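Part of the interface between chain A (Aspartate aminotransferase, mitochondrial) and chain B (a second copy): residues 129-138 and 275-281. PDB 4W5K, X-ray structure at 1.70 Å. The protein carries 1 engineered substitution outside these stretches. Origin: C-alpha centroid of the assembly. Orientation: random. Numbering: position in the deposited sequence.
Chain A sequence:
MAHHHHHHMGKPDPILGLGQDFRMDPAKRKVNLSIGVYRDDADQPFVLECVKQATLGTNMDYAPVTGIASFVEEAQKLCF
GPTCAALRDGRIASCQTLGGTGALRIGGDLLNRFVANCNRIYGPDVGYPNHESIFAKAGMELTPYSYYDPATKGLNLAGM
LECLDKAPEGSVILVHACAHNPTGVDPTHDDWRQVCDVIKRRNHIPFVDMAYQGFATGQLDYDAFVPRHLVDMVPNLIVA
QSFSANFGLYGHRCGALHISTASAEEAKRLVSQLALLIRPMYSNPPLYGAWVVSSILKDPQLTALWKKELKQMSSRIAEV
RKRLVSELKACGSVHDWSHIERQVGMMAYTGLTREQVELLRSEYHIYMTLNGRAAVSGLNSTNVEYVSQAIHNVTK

Chain A (129-138) PNHESIFAKA
Chain B 275-281: ALLIRPM

Two helices, one from each copy of the protein, cross almost at right angles: their N-to-C directions differ by 96° (signed crossing angle -96°), and their axes approach to 8.4 Å. The closest CA pair, A:Ile134 CA to B:Pro280 CA at 4.3 Å, fixes the register. Together the stretches bury 303 Å², of which B:Pro280 contributes 92, A:Lys137 54 and A:Asn130 50.

The chain A helix runs to A:Lys137 with regular i to i+4 bonds, such as A:Ile134 N to A:Asn130 O at 3.0 Å and A:Lys137 N to A:Ser133 O at 2.9 Å. The chain B segment lies within a longer helix, kinked at residues 280 and 281. B:Arg279 N still reaches B:Ala275 O at 2.9 Å, but proline has no amide hydrogen to donate, and B:Met281 N bonds to B:Ile278 O at 2.9 Å, one residue short of the usual turn. Phi/psi at B:Pro280 is -82/8.

B:Pro280, its ring C-gamma endo and its CA-to-CB bond toward chain A, is a knob set among A:Asn130, A:Ser133, A:Ile134 and A:Lys137, residues spaced i, i+3, i+4 and i+7 along one helical face. Its CB lies 3.3 Å from A:Ser133 OG and 3.6 Å from A:Ile134 N, so the small ring packs close to the backbone. The CA-to-CB bond of A:Ile134 (chi1 m, chi2 t) runs sideways, and CG1 still makes an apolar contact with B:Pro280 CB at 4.2 Å.

A:Lys137 covers another part of the ring with its aliphatic stem, CG to B:Pro280 CG at 3.7 Å. Chi angles m, m, t, t carry its end to the CD2 end of B:Leu277, whose CA-to-CB bond points away but whose end comes nearer (chi1 m, chi2 t); A:Lys137 NZ stands 3.6 Å from B:Leu277 CD2, a van der Waals approach.

A:Asn130, chi1 t and chi2 30°, supplies the direct hydrogen bond across the stretches. Its ND2 donates to B:Arg279 O over 3.1 Å at 164°, close to linear. That carbonyl immediately precedes the proline, so the bond anchors the chain beside the knob. The amide's OD1 lies 3.5 Å from CG of B:Arg279, whose chi angles are t, t, m and 113°.

One water completes the polar contacts: it donates to B:Leu276 O at 2.7 Å and hydrogen-bonds to A:Ser133 OG at 2.8 Å. With chi1 at -173°, the serine hydroxyl thus meets both the proline ring and this bridge.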

ATOM      1  N   PRO A 129      -7.448   4.157 -17.845  1.00 24.40           N
ATOM      2  CA  PRO A 129      -6.101   3.924 -18.368  1.00 27.29           C
ATOM      3  C   PRO A 129      -5.297   2.908 -17.556  1.00 22.03           C
ATOM      4  O   PRO A 129      -4.634   2.068 -18.151  1.00 25.34           O
ATOM      5  CB  PRO A 129      -5.465   5.314 -18.298  1.00 31.33           C
ATOM      6  CG  PRO A 129      -6.644   6.240 -18.535  1.00 29.03           C
ATOM      7  CD  PRO A 129      -7.785   5.595 -17.802  1.00 25.71           C
ATOM      8  N   ASN A 130      -5.371   2.950 -16.229  1.00 21.76           N
ATOM      9  CA  ASN A 130      -4.494   2.072 -15.443  1.00 19.08           C
ATOM     10  C   ASN A 130      -4.954   0.612 -15.448  1.00 20.63           C
ATOM     11  O   ASN A 130      -4.182  -0.271 -15.077  1.00 18.54           O
ATOM     12  CB  ASN A 130      -4.396   2.583 -13.991  1.00 19.00           C
ATOM     13  CG  ASN A 130      -3.176   2.002 -13.205  1.00 20.90           C
ATOM     14  OD1 ASN A 130      -2.121   1.675 -13.762  1.00 24.60           O
ATOM     15  ND2 ASN A 130      -3.347   1.887 -11.890  1.00 20.11           N
ATOM     16  N   HIS A 131      -6.186   0.346 -15.890  1.00 21.65           N
ATOM     17  CA  HIS A 131      -6.698  -1.023 -15.892  1.00 20.08           C
ATOM     18  C   HIS A 131      -5.805  -1.928 -16.731  1.00 21.09           C
ATOM     19  O   HIS A 131      -5.550  -3.083 -16.360  1.00 19.30           O
ATOM     20  CB  HIS A 131      -8.141  -1.092 -16.427  1.00 19.66           C
ATOM     21  CG  HIS A 131      -9.186  -0.827 -15.392  1.00 22.01           C
ATOM     22  ND1 HIS A 131     -10.442  -0.360 -15.711  1.00 23.25           N
ATOM     23  CD2 HIS A 131      -9.176  -0.997 -14.047  1.00 25.13           C
ATOM     24  CE1 HIS A 131     -11.156  -0.235 -14.607  1.00 25.08           C
ATOM     25  NE2 HIS A 131     -10.412  -0.610 -13.583  1.00 27.29           N
ATOM     26  N   GLU A 132      -5.316  -1.422 -17.857  1.00 20.73           N
ATOM     27  CA  GLU A 132      -4.502  -2.274 -18.728  1.00 22.29           C
ATOM     28  C   GLU A 132      -3.250  -2.791 -18.016  1.00 22.50           C
ATOM     29  O   GLU A 132      -2.950  -3.984 -18.039  1.00 20.77           O
ATOM     30  CB  GLU A 132      -4.087  -1.528 -20.001  1.00 22.94           C
ATOM     31  CG  GLU A 132      -3.399  -2.455 -20.992  1.00 28.15           C
ATOM     32  CD  GLU A 132      -3.175  -1.813 -22.351  1.00 37.71           C
ATOM     33  OE1 GLU A 132      -2.755  -0.640 -22.391  1.00 39.08           O
ATOM     34  OE2 GLU A 132      -3.435  -2.479 -23.380  1.00 42.08           O
ATOM     35  N   SER A 133      -2.523  -1.883 -17.377  1.00 20.39           N
ATOM     36  CA  SER A 133      -1.289  -2.257 -16.708  1.00 22.54           C
ATOM     37  C   SER A 133      -1.536  -3.138 -15.484  1.00 19.27           C
ATOM     38  O   SER A 133      -0.787  -4.097 -15.238  1.00 21.28           O
ATOM     39  CB  SER A 133      -0.493  -1.022 -16.279  1.00 24.26           C
ATOM     40  OG  SER A 133       0.767  -1.493 -15.773  1.00 28.52           O
ATOM     41  N   ILE A 134      -2.546  -2.786 -14.698  1.00 18.67           N
ATOM     42  CA  ILE A 134      -2.915  -3.587 -13.523  1.00 19.03           C
ATOM     43  C   ILE A 134      -3.087  -5.041 -13.923  1.00 19.92           C
ATOM     44  O   ILE A 134      -2.486  -5.947 -13.338  1.00 21.05           O
ATOM     45  CB  ILE A 134      -4.224  -3.086 -12.878  1.00 16.83           C
ATOM     46  CG1 ILE A 134      -4.017  -1.722 -12.194  1.00 17.68           C
ATOM     47  CG2 ILE A 134      -4.724  -4.069 -11.818  1.00 20.44           C
ATOM     48  CD1 ILE A 134      -5.340  -0.991 -11.845  1.00 16.62           C
ATOM     49  N   PHE A 135      -3.896  -5.274 -14.952  1.00 19.39           N
ATOM     50  CA  PHE A 135      -4.171  -6.648 -15.280  1.00 18.68           C
ATOM     51  C   PHE A 135      -3.041  -7.286 -16.052  1.00 20.41           C
ATOM     52  O   PHE A 135      -2.845  -8.477 -15.919  1.00 22.63           O
ATOM     53  CB  PHE A 135      -5.522  -6.721 -16.011  1.00 20.22           C
ATOM     54  CG  PHE A 135      -6.678  -6.498 -15.066  1.00 20.79           C
ATOM     55  CD1 PHE A 135      -6.977  -7.467 -14.101  1.00 19.82           C
ATOM     56  CD2 PHE A 135      -7.411  -5.307 -15.082  1.00 21.96           C
ATOM     57  CE1 PHE A 135      -7.997  -7.270 -13.194  1.00 22.50           C
ATOM     58  CE2 PHE A 135      -8.448  -5.105 -14.185  1.00 18.79           C
ATOM     59  CZ  PHE A 135      -8.741  -6.091 -13.238  1.00 17.68           C
ATOM     60  N   ALA A 136      -2.244  -6.505 -16.783  1.00 22.54           N
ATOM     61  CA  ALA A 136      -1.052  -7.071 -17.416  1.00 22.99           C
ATOM     62  C   ALA A 136      -0.108  -7.637 -16.362  1.00 21.73           C
ATOM     63  O   ALA A 136       0.425  -8.747 -16.508  1.00 24.74           O
ATOM     64  CB  ALA A 136      -0.327  -6.024 -18.261  1.00 25.96           C
ATOM     65  N   LYS A 137       0.081  -6.880 -15.282  1.00 20.70           N
ATOM     66  CA  LYS A 137       0.966  -7.337 -14.192  1.00 23.18           C
ATOM     67  C   LYS A 137       0.436  -8.638 -13.572  1.00 22.39           C
ATOM     68  O   LYS A 137       1.216  -9.483 -13.134  1.00 24.26           O
ATOM     69  CB  LYS A 137       1.105  -6.249 -13.113  1.00 24.84           C
ATOM     70  CG  LYS A 137       1.946  -5.039 -13.536  1.00 24.91           C
ATOM     71  CD  LYS A 137       3.382  -5.473 -13.818  1.00 26.05           C
ATOM     72  CE  LYS A 137       4.250  -4.301 -14.274  1.00 29.27           C
ATOM     73  NZ  LYS A 137       5.664  -4.700 -14.573  1.00 29.03           N
ATOM     74  N   ALA A 138      -0.892  -8.802 -13.584  1.00 24.04           N
ATOM     75  CA  ALA A 138      -1.558  -9.991 -13.042  1.00 25.18           C
ATOM     76  C   ALA A 138      -1.649 -11.142 -14.038  1.00 28.12           C
ATOM     77  O   ALA A 138      -2.269 -12.162 -13.732  1.00 29.88           O
ATOM     78  CB  ALA A 138      -2.958  -9.641 -12.566  1.00 24.88           C
TER
ATOM     79  N   ALA B 275       7.991   4.089 -11.121  1.00 23.74           N
ATOM     80  CA  ALA B 275       6.607   4.524 -11.223  1.00 22.39           C
ATOM     81  C   ALA B 275       5.768   3.510 -12.006  1.00 23.42           C
ATOM     82  O   ALA B 275       4.586   3.301 -11.690  1.00 23.74           O
ATOM     83  CB  ALA B 275       6.524   5.907 -11.891  1.00 24.34           C
ATOM     84  N   LEU B 276       6.377   2.889 -13.019  1.00 25.37           N
ATOM     85  CA  LEU B 276       5.695   1.874 -13.827  1.00 26.63           C
ATOM     86  C   LEU B 276       5.400   0.612 -13.022  1.00 23.71           C
ATOM     87  O   LEU B 276       4.470  -0.115 -13.346  1.00 24.70           O
ATOM     88  CB  LEU B 276       6.509   1.502 -15.066  1.00 23.34           C
ATOM     89  CG  LEU B 276       6.629   2.627 -16.093  1.00 26.04           C
ATOM     90  CD1 LEU B 276       7.571   2.227 -17.211  1.00 30.27           C
ATOM     91  CD2 LEU B 276       5.238   3.030 -16.666  1.00 26.71           C
ATOM     92  N   LEU B 277       6.208   0.334 -12.006  1.00 21.37           N
ATOM     93  CA  LEU B 277       5.937  -0.788 -11.122  1.00 19.81           C
ATOM     94  C   LEU B 277       4.907  -0.433 -10.061  1.00 19.08           C
ATOM     95  O   LEU B 277       4.082  -1.271  -9.679  1.00 22.63           O
ATOM     96  CB  LEU B 277       7.231  -1.261 -10.439  1.00 21.06           C
ATOM     97  CG  LEU B 277       8.232  -1.953 -11.369  1.00 23.13           C
ATOM     98  CD1 LEU B 277       9.524  -2.270 -10.623  1.00 22.19           C
ATOM     99  CD2 LEU B 277       7.627  -3.219 -11.946  1.00 25.59           C
ATOM    100  N   ILE B 278       4.974   0.797  -9.553  1.00 21.62           N
ATOM    101  CA  ILE B 278       4.076   1.256  -8.488  1.00 20.64           C
ATOM    102  C   ILE B 278       2.629   1.438  -8.966  1.00 18.51           C
ATOM    103  O   ILE B 278       1.675   1.030  -8.290  1.00 19.88           O
ATOM    104  CB  ILE B 278       4.551   2.599  -7.904  1.00 19.34           C
ATOM    105  CG1 ILE B 278       5.844   2.421  -7.103  1.00 20.83           C
ATOM    106  CG2 ILE B 278       3.463   3.245  -6.992  1.00 18.62           C
ATOM    107  CD1 ILE B 278       6.641   3.674  -7.014  1.00 23.18           C
ATOM    108  N   ARG B 279       2.467   2.096 -10.105  1.00 18.84           N
ATOM    109  CA  ARG B 279       1.124   2.495 -10.517  1.00 20.36           C
ATOM    110  C   ARG B 279       0.149   1.287 -10.603  1.00 22.32           C
ATOM    111  O   ARG B 279      -0.952   1.350 -10.045  1.00 21.51           O
ATOM    112  CB  ARG B 279       1.199   3.270 -11.844  1.00 25.00           C
ATOM    113  CG  ARG B 279      -0.066   4.024 -12.201  1.00 32.81           C
ATOM    114  CD  ARG B 279       0.171   4.915 -13.422  1.00 36.16           C
ATOM    115  NE  ARG B 279       1.037   6.067 -13.143  1.00 35.92           N
ATOM    116  CZ  ARG B 279       2.254   6.239 -13.653  1.00 39.15           C
ATOM    117  NH1 ARG B 279       2.785   5.327 -14.454  1.00 45.00           N
ATOM    118  NH2 ARG B 279       2.954   7.325 -13.353  1.00 36.54           N
ATOM    119  N   PRO B 280       0.557   0.167 -11.244  1.00 20.85           N
ATOM    120  CA  PRO B 280      -0.384  -0.965 -11.326  1.00 18.78           C
ATOM    121  C   PRO B 280      -0.407  -1.841 -10.070  1.00 20.34           C
ATOM    122  O   PRO B 280      -1.050  -2.881 -10.080  1.00 23.16           O
ATOM    123  CB  PRO B 280       0.144  -1.769 -12.506  1.00 20.56           C
ATOM    124  CG  PRO B 280       1.622  -1.493 -12.518  1.00 23.50           C
ATOM    125  CD  PRO B 280       1.690  -0.026 -12.178  1.00 23.35           C
ATOM    126  N   MET B 281       0.276  -1.401  -9.023  1.00 18.45           N
ATOM    127  CA  MET B 281       0.251  -2.097  -7.743  1.00 17.74           C
ATOM    128  C   MET B 281      -0.757  -1.438  -6.814  1.00 18.35           C
ATOM    129  O   MET B 281      -1.617  -2.112  -6.242  1.00 19.69           O
ATOM    130  CB  MET B 281       1.635  -2.098  -7.109  1.00 23.09           C
ATOM    131  CG  MET B 281       1.943  -3.357  -6.425  1.00 26.93           C
ATOM    132  SD  MET B 281       3.627  -3.321  -5.739  1.00 26.17           S
ATOM    133  CE  MET B 281       4.513  -4.356  -6.893  1.00 29.40           C
TER
HETATM  134  O   HOH W   1       2.912   0.215 -15.546  1.00 24.37           O